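D-psicose 3-epimerase (Agrobacterium tumefaciens, PDB 2HK0) probably catalyses the metal-dependent epimerisation of ketohexoses at C3, interconverting D-fructose and D-psicose within a TIM-barrel fold. Local coordinates at residues A[114-118]-A[119-123]; A[128-131]-A[132-136]. One frame throughout, in Å; residues are numbered along the deposited sequence.

Contact 1 of 2, residues A[114-118]-A[119-123]; sequences SNVAK and LDIHT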
loop_
_atom_site.group_PDB
_atom_site.type_symbol
_atom_site.label_atom_id
_atom_site.label_comp_id
_atom_site.label_asym_id
_atom_site.label_seq_id
_atom_site.Cartn_x
_atom_site.Cartn_y
_atom_site.Cartn_z
ATOM N N SER A 114 -22.004 -33.089 -17.122
ATOM C CA SER A 114 -21.854 -33.972 -18.276
ATOM C C SER A 114 -21.630 -33.136 -19.536
ATOM O O SER A 114 -20.783 -33.458 -20.369
ATOM C CB SER A 114 -23.102 -34.842 -18.463
ATOM O OG SER A 114 -23.286 -35.701 -17.344
ATOM N N ASN A 115 -22.392 -32.060 -19.676
ATOM C CA ASN A 115 -22.249 -31.202 -20.845
ATOM C C ASN A 115 -20.895 -30.488 -20.828
ATOM O O ASN A 115 -20.238 -30.365 -21.860
ATOM C CB ASN A 115 -23.399 -30.197 -20.902
ATOM C CG ASN A 115 -24.725 -30.859 -21.252
ATOM O OD1 ASN A 115 -24.757 -31.821 -22.013
ATOM N ND2 ASN A 115 -25.816 -30.342 -20.706
ATOM N N VAL A 116 -20.484 -30.044 -19.642
ATOM C CA VAL A 116 -19.213 -29.353 -19.443
ATOM C C VAL A 116 -18.045 -30.226 -19.919
ATOM O O VAL A 116 -17.090 -29.740 -20.539
ATOM C CB VAL A 116 -19.064 -29.006 -17.943
ATOM C CG1 VAL A 116 -17.622 -28.958 -17.543
ATOM C CG2 VAL A 116 -19.782 -27.666 -17.656
ATOM N N ALA A 117 -18.128 -31.523 -19.638
ATOM C CA ALA A 117 -17.076 -32.445 -20.048
ATOM C C ALA A 117 -17.019 -32.563 -21.572
ATOM O O ALA A 117 -15.943 -32.786 -22.143
ATOM C CB ALA A 117 -17.302 -33.817 -19.409
ATOM N N LYS A 118 -18.171 -32.406 -22.231
ATOM C CA LYS A 118 -18.238 -32.475 -23.689
ATOM C C LYS A 118 -17.444 -31.336 -24.321
ATOM O O LYS A 118 -17.106 -31.392 -25.507
ATOM C CB LYS A 118 -19.689 -32.406 -24.179
ATOM C CG LYS A 118 -20.540 -33.609 -23.814
ATOM C CD LYS A 118 -22.017 -33.377 -24.179
ATOM C CE LYS A 118 -22.895 -34.522 -23.677
ATOM N NZ LYS A 118 -24.352 -34.270 -23.880
ATOM N N LEU A 119 -17.165 -30.293 -23.544
ATOM C CA LEU A 119 -16.393 -29.163 -24.052
ATOM C C LEU A 119 -14.947 -29.235 -23.571
ATOM O O LEU A 119 -14.177 -28.281 -23.731
ATOM C CB LEU A 119 -17.016 -27.830 -23.610
ATOM C CG LEU A 119 -18.381 -27.460 -24.206
ATOM C CD1 LEU A 119 -18.791 -26.103 -23.685
ATOM C CD2 LEU A 119 -18.320 -27.447 -25.737
ATOM N N ASP A 120 -14.579 -30.365 -22.971
ATOM C CA ASP A 120 -13.224 -30.556 -22.464
ATOM C C ASP A 120 -12.877 -29.500 -21.403
ATOM O O ASP A 120 -11.766 -28.970 -21.368
ATOM C CB ASP A 120 -12.215 -30.509 -23.622
ATOM C CG ASP A 120 -10.872 -31.139 -23.258
ATOM O OD1 ASP A 120 -10.858 -32.028 -22.381
ATOM O OD2 ASP A 120 -9.837 -30.758 -23.852
ATOM N N ILE A 121 -13.853 -29.196 -20.552
ATOM C CA ILE A 121 -13.694 -28.246 -19.458
ATOM C C ILE A 121 -13.424 -29.068 -18.189
ATOM O O ILE A 121 -14.166 -30.007 -17.878
ATOM C CB ILE A 121 -14.992 -27.424 -19.258
ATOM C CG1 ILE A 121 -15.166 -26.440 -20.425
ATOM C CG2 ILE A 121 -14.965 -26.702 -17.916
ATOM C CD1 ILE A 121 -16.499 -25.742 -20.419
ATOM N N HIS A 122 -12.382 -28.716 -17.449
ATOM C CA HIS A 122 -12.042 -29.455 -16.236
ATOM C C HIS A 122 -12.120 -28.654 -14.934
ATOM O O HIS A 122 -11.929 -29.200 -13.839
ATOM C CB HIS A 122 -10.645 -30.062 -16.408
ATOM C CG HIS A 122 -10.602 -31.148 -17.433
ATOM N ND1 HIS A 122 -10.794 -32.475 -17.114
ATOM C CD2 HIS A 122 -10.504 -31.095 -18.785
ATOM C CE1 HIS A 122 -10.822 -33.191 -18.226
ATOM N NE2 HIS A 122 -10.650 -32.377 -19.251
ATOM N N THR A 123 -12.402 -27.362 -15.053
ATOM C CA THR A 123 -12.512 -26.491 -13.883
ATOM C C THR A 123 -13.863 -25.788 -13.900
ATOM O O THR A 123 -14.209 -25.100 -14.864
ATOM C CB THR A 123 -11.380 -25.431 -13.863
ATOM O OG1 THR A 123 -10.117 -26.091 -13.711
ATOM C CG2 THR A 123 -11.554 -24.450 -12.709
#
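Val116 O gathers two backbone donors as helix 99-118 gives way to the loop leading to strand 123-126: Ile121 N at 3.3 Å and Leu119 N at 3.1 Å, approaching from opposite faces of its carbonyl plane. Asp120 N closes on Ala117 O at 2.9 Å, and with the Ile121 bond this makes a Schellman motif. Asp120 is its C-prime residue, with positive phi (60°), a conformation that Asp tolerates better than most non-glycine residues. The chain thus turns back so that Ile121 meets Val116, the two side chains crossing at about a right angle. Val116 CG1, placed anti to the backbone N (chi1 151°), presses tightly on Ile121 CB at 3.5 Å and touches Ile121 CG2 as well. Leu119, suited by its branched apolar end, packs on Ile60, Leu68 and Ile71. The long extended chain of Lys118 brings NZ to Asn115 OD1 at 3.1 Å, while its charge pairs with Asp65; Asn115 ND2 is hydrogen-bonded to Asn61 OD1. His122 NE2 hydrogen-bonds Asp120 OD1 at 3.2 Å, in the imidazole plane but from above the carboxylate plane. Backbone N-H groups thus satisfy Val116 O and Ala117 O, with Val116 and Ile121 buried and Asp120 and His122 exposed.

Contact 2 of 2, residues A[128-131]-A[132-136]; sequences LHSY and WPIDY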
loop_
_atom_site.group_PDB
_atom_site.type_symbol
_atom_site.label_atom_id
_atom_site.label_comp_id
_atom_site.label_asym_id
_atom_site.label_seq_id
_atom_site.Cartn_x
_atom_site.Cartn_y
_atom_site.Cartn_z
ATOM N N LEU A 128 -21.101 -22.711 -5.784
ATOM C CA LEU A 128 -21.693 -24.037 -5.954
ATOM C C LEU A 128 -22.449 -24.538 -4.741
ATOM O O LEU A 128 -23.364 -25.360 -4.863
ATOM C CB LEU A 128 -20.616 -25.062 -6.328
ATOM C CG LEU A 128 -19.571 -24.676 -7.381
ATOM C CD1 LEU A 128 -18.893 -25.944 -7.931
ATOM C CD2 LEU A 128 -20.230 -23.906 -8.511
ATOM N N HIS A 129 -22.064 -24.035 -3.578
ATOM C CA HIS A 129 -22.665 -24.411 -2.306
ATOM C C HIS A 129 -23.932 -23.632 -2.000
ATOM O O HIS A 129 -24.576 -23.861 -0.978
ATOM C CB HIS A 129 -21.681 -24.095 -1.193
ATOM C CG HIS A 129 -21.353 -22.635 -1.101
ATOM N ND1 HIS A 129 -20.726 -21.951 -2.122
ATOM C CD2 HIS A 129 -21.601 -21.720 -0.131
ATOM C CE1 HIS A 129 -20.604 -20.679 -1.784
ATOM N NE2 HIS A 129 -21.126 -20.513 -0.581
ATOM N N SER A 130 -24.284 -22.700 -2.872
ATOM C CA SER A 130 -25.411 -21.833 -2.594
ATOM C C SER A 130 -26.154 -21.501 -3.880
ATOM O O SER A 130 -26.308 -22.346 -4.758
ATOM C CB SER A 130 -24.848 -20.562 -1.941
ATOM O OG SER A 130 -25.835 -19.621 -1.587
ATOM N N TYR A 131 -26.627 -20.267 -3.975
ATOM C CA TYR A 131 -27.318 -19.812 -5.162
ATOM C C TYR A 131 -27.343 -18.294 -5.156
ATOM O O TYR A 131 -26.865 -17.650 -4.217
ATOM C CB TYR A 131 -28.751 -20.334 -5.200
ATOM C CG TYR A 131 -29.649 -19.738 -4.139
ATOM C CD1 TYR A 131 -29.636 -20.224 -2.836
ATOM C CD2 TYR A 131 -30.519 -18.689 -4.447
ATOM C CE1 TYR A 131 -30.477 -19.682 -1.856
ATOM C CE2 TYR A 131 -31.360 -18.139 -3.478
ATOM C CZ TYR A 131 -31.337 -18.641 -2.188
ATOM O OH TYR A 131 -32.183 -18.114 -1.238
ATOM N N TRP A 132 -27.891 -17.741 -6.229
ATOM C CA TRP A 132 -28.043 -16.308 -6.397
ATOM C C TRP A 132 -29.454 -16.092 -6.954
ATOM O O TRP A 132 -29.933 -16.896 -7.753
ATOM C CB TRP A 132 -27.025 -15.779 -7.395
ATOM C CG TRP A 132 -27.305 -14.380 -7.745
ATOM C CD1 TRP A 132 -26.893 -13.269 -7.075
ATOM C CD2 TRP A 132 -28.125 -13.924 -8.822
ATOM N NE1 TRP A 132 -27.409 -12.142 -7.667
ATOM C CE2 TRP A 132 -28.170 -12.516 -8.744
ATOM C CE3 TRP A 132 -28.829 -14.570 -9.848
ATOM C CZ2 TRP A 132 -28.891 -11.736 -9.656
ATOM C CZ3 TRP A 132 -29.548 -13.796 -10.758
ATOM C CH2 TRP A 132 -29.572 -12.390 -10.654
ATOM N N PRO A 133 -30.127 -14.992 -6.578
ATOM C CA PRO A 133 -29.755 -13.884 -5.693
ATOM C C PRO A 133 -29.546 -14.213 -4.211
ATOM O O PRO A 133 -28.409 -14.274 -3.727
ATOM C CB PRO A 133 -30.905 -12.890 -5.887
ATOM C CG PRO A 133 -31.438 -13.226 -7.258
ATOM C CD PRO A 133 -31.428 -14.721 -7.218
ATOM N N ILE A 134 -30.667 -14.396 -3.520
ATOM C CA ILE A 134 -30.772 -14.691 -2.088
ATOM C C ILE A 134 -31.533 -13.524 -1.460
ATOM O O ILE A 134 -31.019 -12.411 -1.363
ATOM C CB ILE A 134 -29.400 -14.847 -1.360
ATOM C CG1 ILE A 134 -28.738 -16.184 -1.731
ATOM C CG2 ILE A 134 -29.615 -14.834 0.151
ATOM C CD1 ILE A 134 -27.426 -16.442 -1.015
ATOM N N ASP A 135 -32.770 -13.781 -1.052
ATOM C CA ASP A 135 -33.607 -12.746 -0.457
ATOM C C ASP A 135 -33.179 -12.465 0.973
ATOM O O ASP A 135 -33.556 -13.187 1.898
ATOM C CB ASP A 135 -35.078 -13.178 -0.478
ATOM C CG ASP A 135 -36.016 -12.093 0.034
ATOM O OD1 ASP A 135 -35.651 -11.408 1.010
ATOM O OD2 ASP A 135 -37.121 -11.933 -0.532
ATOM N N TYR A 136 -32.395 -11.410 1.155
ATOM C CA TYR A 136 -31.942 -11.054 2.488
ATOM C C TYR A 136 -32.982 -10.278 3.296
ATOM O O TYR A 136 -32.700 -9.819 4.402
ATOM C CB TYR A 136 -30.619 -10.280 2.415
ATOM C CG TYR A 136 -29.435 -11.196 2.191
ATOM C CD1 TYR A 136 -29.169 -12.235 3.074
ATOM C CD2 TYR A 136 -28.614 -11.060 1.074
ATOM C CE1 TYR A 136 -28.128 -13.122 2.855
ATOM C CE2 TYR A 136 -27.560 -11.950 0.848
ATOM C CZ TYR A 136 -27.330 -12.979 1.743
ATOM O OH TYR A 136 -26.336 -13.897 1.516
#
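The Tyr131 ring carries Ile134 CG1 over one face, 3.8 Å from the ring centroid and 18° off its normal, a CH-pi contact displaced toward the phenol end, where CZ is the closest ring atom at 3.6 Å. The backbone nitrogens of Trp132 and Pro133 approach the same ring obliquely. Two further rings receive aliphatic partners: Pro133 CG sits over the centre of one face of the Trp132 indole, 3.6 Å above its plane, and Ile134 CG2 lies above one face of Tyr136, toward the rim. Ile134 therefore spreads its branches between two tyrosines, a task well matched to a beta-branched residue. Ile134 CG1 also packs against Tyr131 O at 3.4 Å, and Ile134 CD1 runs on to Ser130 OG at 3.6 Å. For Tyr131, chi1 of 68° sets CG between the backbone N and the carbonyl carbon and folds the ring forward over the following residues. The peptide bond before Pro133 is cis, a geometry proline adopts more readily than other residues, and it turns the chain between Trp132 and Ile134, which comes to lie over the face of the Tyr131 ring. This bend belongs to the loop joining strand 123-126 to helix 142-162, at the C-terminal end of the barrel strands, where TIM-barrel enzymes carry their active sites. Asp135 OD1 is hydrogen-bonded to Ser137 OG, and Tyr136 OH to His178 ND1. The Tyr136 ring also meets Trp280 of the second subunit, their planes inclined at about 30°.

In the fold
Contacts 1 and 2 follow each other along the chain and flank strand 123-126, the fourth of the eight-stranded barrel, contact 1 running into its first residue and contact 2 following its last. Contact 1 turns the chain from helix 99-118 into that strand; contact 2 shapes the loop by which it leaves for helix 142-162. Their centres are 24 Å apart and their nearest atoms about 8 Å, so they do not touch, and each centre lies about 15 Å from that of the chain. In TIM barrels the active site lies at the C-terminal ends of the strands, so contact 2 is probably on the catalytic side and contact 1 on the other. Contact 2 also reaches a neighbouring subunit, which contact 1 does not.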